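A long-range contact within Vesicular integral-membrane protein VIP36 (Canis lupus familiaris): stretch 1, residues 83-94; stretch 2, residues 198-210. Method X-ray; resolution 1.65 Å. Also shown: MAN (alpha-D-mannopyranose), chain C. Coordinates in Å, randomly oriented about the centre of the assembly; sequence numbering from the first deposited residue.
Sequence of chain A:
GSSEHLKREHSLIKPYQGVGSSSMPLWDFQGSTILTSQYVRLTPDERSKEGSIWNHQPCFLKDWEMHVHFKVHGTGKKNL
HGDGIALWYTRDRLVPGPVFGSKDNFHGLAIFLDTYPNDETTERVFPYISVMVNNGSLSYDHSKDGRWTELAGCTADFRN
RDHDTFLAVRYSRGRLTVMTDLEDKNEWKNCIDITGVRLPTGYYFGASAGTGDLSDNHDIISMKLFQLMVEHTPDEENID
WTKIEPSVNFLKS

Stretch 1 83-94: DGIALWYTRDRL
Stretch 2 (198-210) RLPTGYYFGASAG

Residues 84-90 and 204-210 form neighbouring antiparallel strands, their axes inclined at 162° and 4.5 Å apart at closest approach; together the stretches bury 1010 Å². The register pairs I85 with A209, A86 with S208, L87 with A207, W88 with G206, Y89 with F205 and T90 with Y204. Backbone angles are extended, near -120/140 through 85-88 and -145/155 through 206-210.

Three pairs exchange reciprocal amide-carbonyl hydrogen bonds, so each satisfies both its donors and both its acceptors. A86 N to S208 O and S208 N to A86 O are each 2.8 Å; W88 N to G206 O is 2.9 Å and G206 N to W88 O 3.0 Å; T90 N to Y204 O is 3.0 Å and Y204 N to T90 O 2.8 Å. L87-A207 and Y89-F205 lie between them, and I85-A209 lies just beyond A86-S208; in these non-hydrogen-bonded pairs I85 CA is 4.3 Å from A209 CA, L87 CA 4.4 Å from A207 CA and Y89 CA 4.7 Å from F205 CA, and CA-H groups approach carbonyls, as in F205 CA to W88 O at 3.2 Å. At the far end D83 N, following a cis peptide, donates to G210 O (2.9 Å), while G210 N to G84 O is weak at 3.4 Å. G84, at phi/psi 136/-175, has a backbone that calls for glycine. D83 (chi1 m) turns its carboxylate to mannose: MAN O6 donates to OD1 and MAN O4 to OD2, both at 2.6 Å.

A86, W88, T90, Y204 and S208 share one face. The W88 indole (chi1 m, chi2 101°) gives its buried NE1 proton to S208 OG at 2.8 Å, with S208 in rotamer p. Across from W88 sits G206, where an ideal CB would lie 3.8 Å from W88 CB.

The other face is largely apolar. Small A209 and A207 meet branched partners, I85 CG1 to A209 CB at 4.1 Å and L87 CD2 to A207 CB at 3.8 Å; both larger residues are m,t. Y89 (t, chi2 77°) reaches past the strand so that OH donates to P200 O at 2.7 Å, satisfying a buried hydroxyl. Y203 CB covers one face of its ring, 3.5 Å from Y89 CZ, and F205 CE1 lies 3.7 Å from Y89 CD1.

Beyond the strand, arginine methylenes cover tyrosine rings: R91 CB lies 4.0 Å from the Y203 ring centroid, and R93 CD 3.4 Å from that of Y204. R91 (t,t,p) pairs its charge with D92, NH2 to OD2 at 2.9 Å, while T90 OG1 (p) donates to D92 O at 2.7 Å. One water donates to R91 O at 2.8 Å and G202 O at 2.9 Å, bridging the loops.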

ATOM      1  N   ASP A  83       2.451   2.874  13.869  1.00 16.23           N
ATOM      2  CA  ASP A  83       1.025   2.607  13.646  1.00 16.31           C
ATOM      3  C   ASP A  83       0.740   1.704  12.450  1.00 17.32           C
ATOM      4  O   ASP A  83      -0.340   1.094  12.369  1.00 16.90           O
ATOM      5  CB  ASP A  83       0.308   3.954  13.452  1.00 16.33           C
ATOM      6  CG  ASP A  83      -0.021   4.610  14.784  1.00 17.75           C
ATOM      7  OD1 ASP A  83       0.724   5.527  15.220  1.00 19.89           O
ATOM      8  OD2 ASP A  83      -0.996   4.155  15.417  1.00 20.78           O
ATOM      9  N   GLY A  84       1.688   1.656  11.515  1.00 17.45           N
ATOM     10  CA  GLY A  84       1.555   0.828  10.312  1.00 16.53           C
ATOM     11  C   GLY A  84       1.969   1.486   9.011  1.00 15.93           C
ATOM     12  O   GLY A  84       2.470   2.611   8.978  1.00 16.34           O
ATOM     13  N   ILE A  85       1.733   0.760   7.924  1.00 15.58           N
ATOM     14  CA  ILE A  85       2.076   1.171   6.576  1.00 15.26           C
ATOM     15  C   ILE A  85       0.800   1.300   5.755  1.00 14.81           C
ATOM     16  O   ILE A  85      -0.127   0.506   5.953  1.00 15.37           O
ATOM     17  CB  ILE A  85       3.010   0.090   5.899  1.00 15.37           C
ATOM     18  CG1 ILE A  85       4.407   0.125   6.540  1.00 16.55           C
ATOM     19  CG2 ILE A  85       3.072   0.280   4.371  1.00 16.26           C
ATOM     20  CD1 ILE A  85       5.310  -1.066   6.095  1.00 17.25           C
ATOM     21  N   ALA A  86       0.781   2.253   4.822  1.00 15.65           N
ATOM     22  CA  ALA A  86      -0.263   2.306   3.762  1.00 15.04           C
ATOM     23  C   ALA A  86       0.405   2.212   2.401  1.00 15.60           C
ATOM     24  O   ALA A  86       1.461   2.801   2.183  1.00 15.78           O
ATOM     25  CB  ALA A  86      -1.068   3.603   3.844  1.00 15.01           C
ATOM     26  N   LEU A  87      -0.204   1.438   1.505  1.00 15.42           N
ATOM     27  CA  LEU A  87       0.181   1.366   0.104  1.00 15.04           C
ATOM     28  C   LEU A  87      -0.903   2.063  -0.678  1.00 15.03           C
ATOM     29  O   LEU A  87      -2.072   1.861  -0.386  1.00 14.76           O
ATOM     30  CB  LEU A  87       0.251  -0.099  -0.342  1.00 15.08           C
ATOM     31  CG  LEU A  87       1.214  -0.931   0.495  1.00 17.74           C
ATOM     32  CD1 LEU A  87       1.146  -2.398   0.078  1.00 20.56           C
ATOM     33  CD2 LEU A  87       2.653  -0.391   0.376  1.00 19.69           C
ATOM     34  N   TRP A  88      -0.508   2.848  -1.678  1.00 15.43           N
ATOM     35  CA  TRP A  88      -1.405   3.738  -2.357  1.00 15.33           C
ATOM     36  C   TRP A  88      -1.403   3.539  -3.850  1.00 15.64           C
ATOM     37  O   TRP A  88      -0.347   3.320  -4.465  1.00 16.24           O
ATOM     38  CB  TRP A  88      -0.982   5.188  -2.083  1.00 15.55           C
ATOM     39  CG  TRP A  88      -0.974   5.535  -0.644  1.00 15.75           C
ATOM     40  CD1 TRP A  88       0.115   5.609   0.178  1.00 16.01           C
ATOM     41  CD2 TRP A  88      -2.112   5.856   0.161  1.00 13.69           C
ATOM     42  NE1 TRP A  88      -0.275   5.951   1.460  1.00 15.45           N
ATOM     43  CE2 TRP A  88      -1.633   6.150   1.466  1.00 14.83           C
ATOM     44  CE3 TRP A  88      -3.504   5.958  -0.103  1.00 13.43           C
ATOM     45  CZ2 TRP A  88      -2.490   6.497   2.522  1.00 16.09           C
ATOM     46  CZ3 TRP A  88      -4.360   6.346   0.952  1.00 14.16           C
ATOM     47  CH2 TRP A  88      -3.853   6.622   2.242  1.00 13.00           C
ATOM     48  N   TYR A  89      -2.588   3.666  -4.429  1.00 15.36           N
ATOM     49  CA  TYR A  89      -2.735   3.893  -5.866  1.00 15.70           C
ATOM     50  C   TYR A  89      -3.750   5.027  -5.990  1.00 16.57           C
ATOM     51  O   TYR A  89      -4.967   4.818  -5.898  1.00 15.83           O
ATOM     52  CB  TYR A  89      -3.186   2.603  -6.556  1.00 15.03           C
ATOM     53  CG  TYR A  89      -3.474   2.772  -8.022  1.00 16.38           C
ATOM     54  CD1 TYR A  89      -2.432   2.861  -8.942  1.00 17.41           C
ATOM     55  CD2 TYR A  89      -4.794   2.854  -8.493  1.00 15.62           C
ATOM     56  CE1 TYR A  89      -2.686   3.029 -10.302  1.00 17.38           C
ATOM     57  CE2 TYR A  89      -5.069   3.017  -9.875  1.00 16.78           C
ATOM     58  CZ  TYR A  89      -4.003   3.086 -10.765  1.00 16.51           C
ATOM     59  OH  TYR A  89      -4.265   3.244 -12.117  1.00 19.36           O
ATOM     60  N   THR A  90      -3.233   6.247  -6.117  1.00 16.06           N
ATOM     61  CA  THR A  90      -4.067   7.433  -5.908  1.00 16.42           C
ATOM     62  C   THR A  90      -3.846   8.540  -6.919  1.00 17.06           C
ATOM     63  O   THR A  90      -2.793   8.647  -7.550  1.00 17.07           O
ATOM     64  CB  THR A  90      -3.890   8.032  -4.484  1.00 16.00           C
ATOM     65  OG1 THR A  90      -2.508   8.356  -4.248  1.00 16.78           O
ATOM     66  CG2 THR A  90      -4.390   7.073  -3.404  1.00 16.01           C
ATOM     67  N   ARG A  91      -4.849   9.399  -7.029  1.00 17.49           N
ATOM     68  CA  ARG A  91      -4.792  10.549  -7.921  1.00 18.58           C
ATOM     69  C   ARG A  91      -3.638  11.477  -7.583  1.00 19.27           C
ATOM     70  O   ARG A  91      -2.926  11.959  -8.482  1.00 20.12           O
ATOM     71  CB  ARG A  91      -6.092  11.326  -7.818  1.00 18.94           C
ATOM     72  CG  ARG A  91      -6.229  12.384  -8.904  1.00 19.66           C
ATOM     73  CD  ARG A  91      -7.426  13.277  -8.590  1.00 19.71           C
ATOM     74  NE  ARG A  91      -7.153  14.130  -7.439  1.00 19.72           N
ATOM     75  CZ  ARG A  91      -8.041  14.971  -6.897  1.00 21.20           C
ATOM     76  NH1 ARG A  91      -9.294  15.047  -7.362  1.00 20.47           N
ATOM     77  NH2 ARG A  91      -7.664  15.717  -5.864  1.00 21.00           N
ATOM     78  N   ASP A  92      -3.492  11.748  -6.289  1.00 19.16           N
ATOM     79  CA  ASP A  92      -2.523  12.715  -5.797  1.00 20.42           C
ATOM     80  C   ASP A  92      -1.331  11.978  -5.207  1.00 21.02           C
ATOM     81  O   ASP A  92      -1.421  10.795  -4.827  1.00 22.44           O
ATOM     82  CB  ASP A  92      -3.175  13.636  -4.755  1.00 20.43           C
ATOM     83  CG  ASP A  92      -4.308  14.483  -5.343  1.00 21.48           C
ATOM     84  OD1 ASP A  92      -4.356  14.663  -6.580  1.00 22.70           O
ATOM     85  OD2 ASP A  92      -5.169  14.949  -4.584  1.00 24.67           O
ATOM     86  N   ARG A  93      -0.202  12.673  -5.159  1.00 20.93           N
ATOM     87  CA  ARG A  93       1.012  12.126  -4.606  1.00 21.35           C
ATOM     88  C   ARG A  93       1.647  13.198  -3.725  1.00 21.51           C
ATOM     89  O   ARG A  93       1.307  14.385  -3.832  1.00 21.09           O
ATOM     90  CB  ARG A  93       1.976  11.770  -5.739  1.00 21.76           C
ATOM     91  CG  ARG A  93       2.328  12.945  -6.606  1.00 22.81           C
ATOM     92  CD  ARG A  93       2.933  12.555  -7.957  1.00 28.97           C
ATOM     93  NE  ARG A  93       4.107  11.693  -7.832  1.00 29.93           N
ATOM     94  CZ  ARG A  93       5.333  12.144  -7.565  1.00 29.76           C
ATOM     95  NH1 ARG A  93       5.531  13.448  -7.391  1.00 31.59           N
ATOM     96  NH2 ARG A  93       6.351  11.309  -7.460  1.00 22.51           N
ATOM     97  N   LEU A  94       2.540  12.744  -2.860  1.00 21.67           N
ATOM     98  CA  LEU A  94       3.434  13.577  -2.029  1.00 22.40           C
ATOM     99  C   LEU A  94       2.815  14.304  -0.829  1.00 23.51           C
ATOM    100  O   LEU A  94       3.566  14.879  -0.016  1.00 24.31           O
ATOM    101  CB  LEU A  94       4.305  14.509  -2.897  1.00 22.53           C
ATOM    102  CG  LEU A  94       5.529  13.855  -3.569  1.00 21.32           C
ATOM    103  CD1 LEU A  94       6.104  14.742  -4.674  1.00 23.58           C
ATOM    104  CD2 LEU A  94       6.613  13.471  -2.546  1.00 22.64           C
ATOM    105  N   ARG A 198     -13.852  -0.341  -9.085  1.00 17.51           N
ATOM    106  CA  ARG A 198     -13.635   0.522 -10.255  1.00 18.89           C
ATOM    107  C   ARG A 198     -12.553   1.545  -9.942  1.00 18.64           C
ATOM    108  O   ARG A 198     -12.708   2.337  -9.020  1.00 17.95           O
ATOM    109  CB  ARG A 198     -14.930   1.252 -10.675  1.00 18.74           C
ATOM    110  CG  ARG A 198     -16.048   0.325 -11.154  1.00 22.64           C
ATOM    111  CD  ARG A 198     -17.312   1.075 -11.675  1.00 23.88           C
ATOM    112  NE  ARG A 198     -17.092   2.192 -12.614  1.00 31.75           N
ATOM    113  CZ  ARG A 198     -16.803   2.091 -13.909  1.00 33.20           C
ATOM    114  NH1 ARG A 198     -16.638   0.905 -14.493  1.00 37.96           N
ATOM    115  NH2 ARG A 198     -16.656   3.192 -14.634  1.00 36.33           N
ATOM    116  N   LEU A 199     -11.442   1.467 -10.666  1.00 18.19           N
ATOM    117  CA  LEU A 199     -10.332   2.412 -10.515  1.00 18.21           C
ATOM    118  C   LEU A 199      -9.865   2.869 -11.879  1.00 18.78           C
ATOM    119  O   LEU A 199      -9.823   2.056 -12.822  1.00 19.29           O
ATOM    120  CB  LEU A 199      -9.160   1.732  -9.799  1.00 17.81           C
ATOM    121  CG  LEU A 199      -9.408   1.323  -8.335  1.00 18.96           C
ATOM    122  CD1 LEU A 199      -8.245   0.467  -7.825  1.00 16.44           C
ATOM    123  CD2 LEU A 199      -9.602   2.523  -7.427  1.00 19.25           C
ATOM    124  N   PRO A 200      -9.520   4.168 -12.009  1.00 18.76           N
ATOM    125  CA  PRO A 200      -8.977   4.646 -13.285  1.00 19.07           C
ATOM    126  C   PRO A 200      -7.507   4.285 -13.490  1.00 19.31           C
ATOM    127  O   PRO A 200      -6.803   3.911 -12.536  1.00 19.56           O
ATOM    128  CB  PRO A 200      -9.116   6.162 -13.145  1.00 18.79           C
ATOM    129  CG  PRO A 200      -8.909   6.394 -11.662  1.00 19.12           C
ATOM    130  CD  PRO A 200      -9.627   5.261 -11.011  1.00 18.87           C
ATOM    131  N   THR A 201      -7.051   4.408 -14.731  1.00 19.73           N
ATOM    132  CA  THR A 201      -5.620   4.427 -15.022  1.00 20.18           C
ATOM    133  C   THR A 201      -5.140   5.859 -14.752  1.00 19.91           C
ATOM    134  O   THR A 201      -5.972   6.770 -14.617  1.00 19.99           O
ATOM    135  CB  THR A 201      -5.364   4.109 -16.495  1.00 20.35           C
ATOM    136  OG1 THR A 201      -6.235   4.909 -17.303  1.00 22.25           O
ATOM    137  CG2 THR A 201      -5.583   2.609 -16.789  1.00 20.98           C
ATOM    138  N   GLY A 202      -3.820   6.061 -14.701  1.00 20.58           N
ATOM    139  CA  GLY A 202      -3.241   7.393 -14.548  1.00 19.95           C
ATOM    140  C   GLY A 202      -2.992   7.816 -13.098  1.00 20.04           C
ATOM    141  O   GLY A 202      -2.676   8.983 -12.832  1.00 19.86           O
ATOM    142  N   TYR A 203      -3.162   6.889 -12.159  1.00 19.10           N
ATOM    143  CA  TYR A 203      -2.894   7.186 -10.746  1.00 18.96           C
ATOM    144  C   TYR A 203      -1.438   6.826 -10.386  1.00 18.87           C
ATOM    145  O   TYR A 203      -0.730   6.196 -11.185  1.00 19.50           O
ATOM    146  CB  TYR A 203      -3.902   6.437  -9.854  1.00 19.14           C
ATOM    147  CG  TYR A 203      -5.249   7.127  -9.664  1.00 16.86           C
ATOM    148  CD1 TYR A 203      -5.620   8.227 -10.425  1.00 18.07           C
ATOM    149  CD2 TYR A 203      -6.168   6.639  -8.702  1.00 15.46           C
ATOM    150  CE1 TYR A 203      -6.867   8.860 -10.232  1.00 17.88           C
ATOM    151  CE2 TYR A 203      -7.410   7.238  -8.514  1.00 17.42           C
ATOM    152  CZ  TYR A 203      -7.752   8.361  -9.261  1.00 17.52           C
ATOM    153  OH  TYR A 203      -8.980   8.942  -9.058  1.00 18.11           O
ATOM    154  N   TYR A 204      -0.999   7.224  -9.186  1.00 18.51           N
ATOM    155  CA  TYR A 204       0.378   7.020  -8.724  1.00 18.79           C
ATOM    156  C   TYR A 204       0.509   5.950  -7.669  1.00 18.01           C
ATOM    157  O   TYR A 204      -0.288   5.906  -6.726  1.00 17.81           O
ATOM    158  CB  TYR A 204       0.927   8.341  -8.115  1.00 20.09           C
ATOM    159  CG  TYR A 204       1.041   9.447  -9.106  1.00 21.82           C
ATOM    160  CD1 TYR A 204       0.007  10.359  -9.270  1.00 24.61           C
ATOM    161  CD2 TYR A 204       2.203   9.597  -9.888  1.00 23.46           C
ATOM    162  CE1 TYR A 204       0.102  11.382 -10.200  1.00 25.43           C
ATOM    163  CE2 TYR A 204       2.298  10.611 -10.823  1.00 26.17           C
ATOM    164  CZ  TYR A 204       1.242  11.506 -10.971  1.00 26.07           C
ATOM    165  OH  TYR A 204       1.322  12.531 -11.889  1.00 28.14           O
ATOM    166  N   PHE A 205       1.520   5.088  -7.792  1.00 17.28           N
ATOM    167  CA  PHE A 205       1.842   4.195  -6.695  1.00 16.57           C
ATOM    168  C   PHE A 205       2.655   4.932  -5.640  1.00 16.72           C
ATOM    169  O   PHE A 205       3.545   5.723  -5.956  1.00 17.40           O
ATOM    170  CB  PHE A 205       2.619   2.960  -7.165  1.00 17.11           C
ATOM    171  CG  PHE A 205       1.762   2.006  -7.947  1.00 18.20           C
ATOM    172  CD1 PHE A 205       0.842   1.223  -7.275  1.00 20.19           C
ATOM    173  CD2 PHE A 205       1.859   1.928  -9.341  1.00 21.57           C
ATOM    174  CE1 PHE A 205       0.025   0.334  -7.960  1.00 20.06           C
ATOM    175  CE2 PHE A 205       1.034   1.031 -10.052  1.00 23.01           C
ATOM    176  CZ  PHE A 205       0.125   0.245  -9.348  1.00 22.32           C
ATOM    177  N   GLY A 206       2.335   4.648  -4.398  1.00 16.75           N
ATOM    178  CA  GLY A 206       3.068   5.236  -3.257  1.00 16.10           C
ATOM    179  C   GLY A 206       3.042   4.316  -2.053  1.00 16.40           C
ATOM    180  O   GLY A 206       2.288   3.338  -2.006  1.00 17.04           O
ATOM    181  N   ALA A 207       3.886   4.614  -1.062  1.00 14.87           N
ATOM    182  CA  ALA A 207       3.839   3.878   0.203  1.00 14.44           C
ATOM    183  C   ALA A 207       4.147   4.909   1.278  1.00 14.90           C
ATOM    184  O   ALA A 207       4.922   5.841   1.042  1.00 15.93           O
ATOM    185  CB  ALA A 207       4.875   2.722   0.255  1.00 15.01           C
ATOM    186  N   SER A 208       3.529   4.733   2.439  1.00 14.67           N
ATOM    187  CA  SER A 208       3.773   5.633   3.551  1.00 14.96           C
ATOM    188  C   SER A 208       3.648   4.912   4.875  1.00 14.56           C
ATOM    189  O   SER A 208       3.132   3.789   4.977  1.00 15.17           O
ATOM    190  CB  SER A 208       2.817   6.844   3.475  1.00 14.12           C
ATOM    191  OG  SER A 208       1.469   6.417   3.650  1.00 15.50           O
ATOM    192  N   ALA A 209       4.160   5.551   5.918  1.00 14.17           N
ATOM    193  CA  ALA A 209       3.995   5.004   7.247  1.00 13.88           C
ATOM    194  C   ALA A 209       3.950   6.119   8.252  1.00 14.76           C
ATOM    195  O   ALA A 209       4.434   7.216   7.988  1.00 15.24           O
ATOM    196  CB  ALA A 209       5.144   4.039   7.598  1.00 15.69           C
ATOM    197  N   GLY A 210       3.351   5.820   9.394  1.00 14.92           N
ATOM    198  CA  GLY A 210       3.275   6.812  10.459  1.00 16.17           C
ATOM    199  C   GLY A 210       3.533   6.159  11.803  1.00 15.95           C
ATOM    200  O   GLY A 210       3.268   4.970  11.998  1.00 15.65           O
TER
HETATM  201  C1  MAN C   1      -1.231   8.892  19.516  1.00 26.25           C
HETATM  202  C2  MAN C   1      -2.098   9.308  18.330  1.00 24.99           C
HETATM  203  C3  MAN C   1      -2.758   8.081  17.684  1.00 26.26           C
HETATM  204  C4  MAN C   1      -1.737   6.969  17.398  1.00 21.81           C
HETATM  205  C5  MAN C   1      -1.090   6.608  18.724  1.00 22.16           C
HETATM  206  C6  MAN C   1      -0.104   5.446  18.578  1.00 19.03           C
HETATM  207  O1  MAN C   1      -2.047   8.639  20.657  1.00 22.34           O
HETATM  208  O2  MAN C   1      -1.277   9.938  17.377  1.00 27.50           O
HETATM  209  O3  MAN C   1      -3.440   8.469  16.501  1.00 26.71           O
HETATM  210  O4  MAN C   1      -2.331   5.824  16.826  1.00 20.85           O
HETATM  211  O5  MAN C   1      -0.412   7.776  19.163  1.00 22.49           O
HETATM  212  O6  MAN C   1       1.018   5.855  17.826  1.00 17.96           O
HETATM  213  O   HOH W   1      -3.400  11.277 -11.180  1.00 24.46           O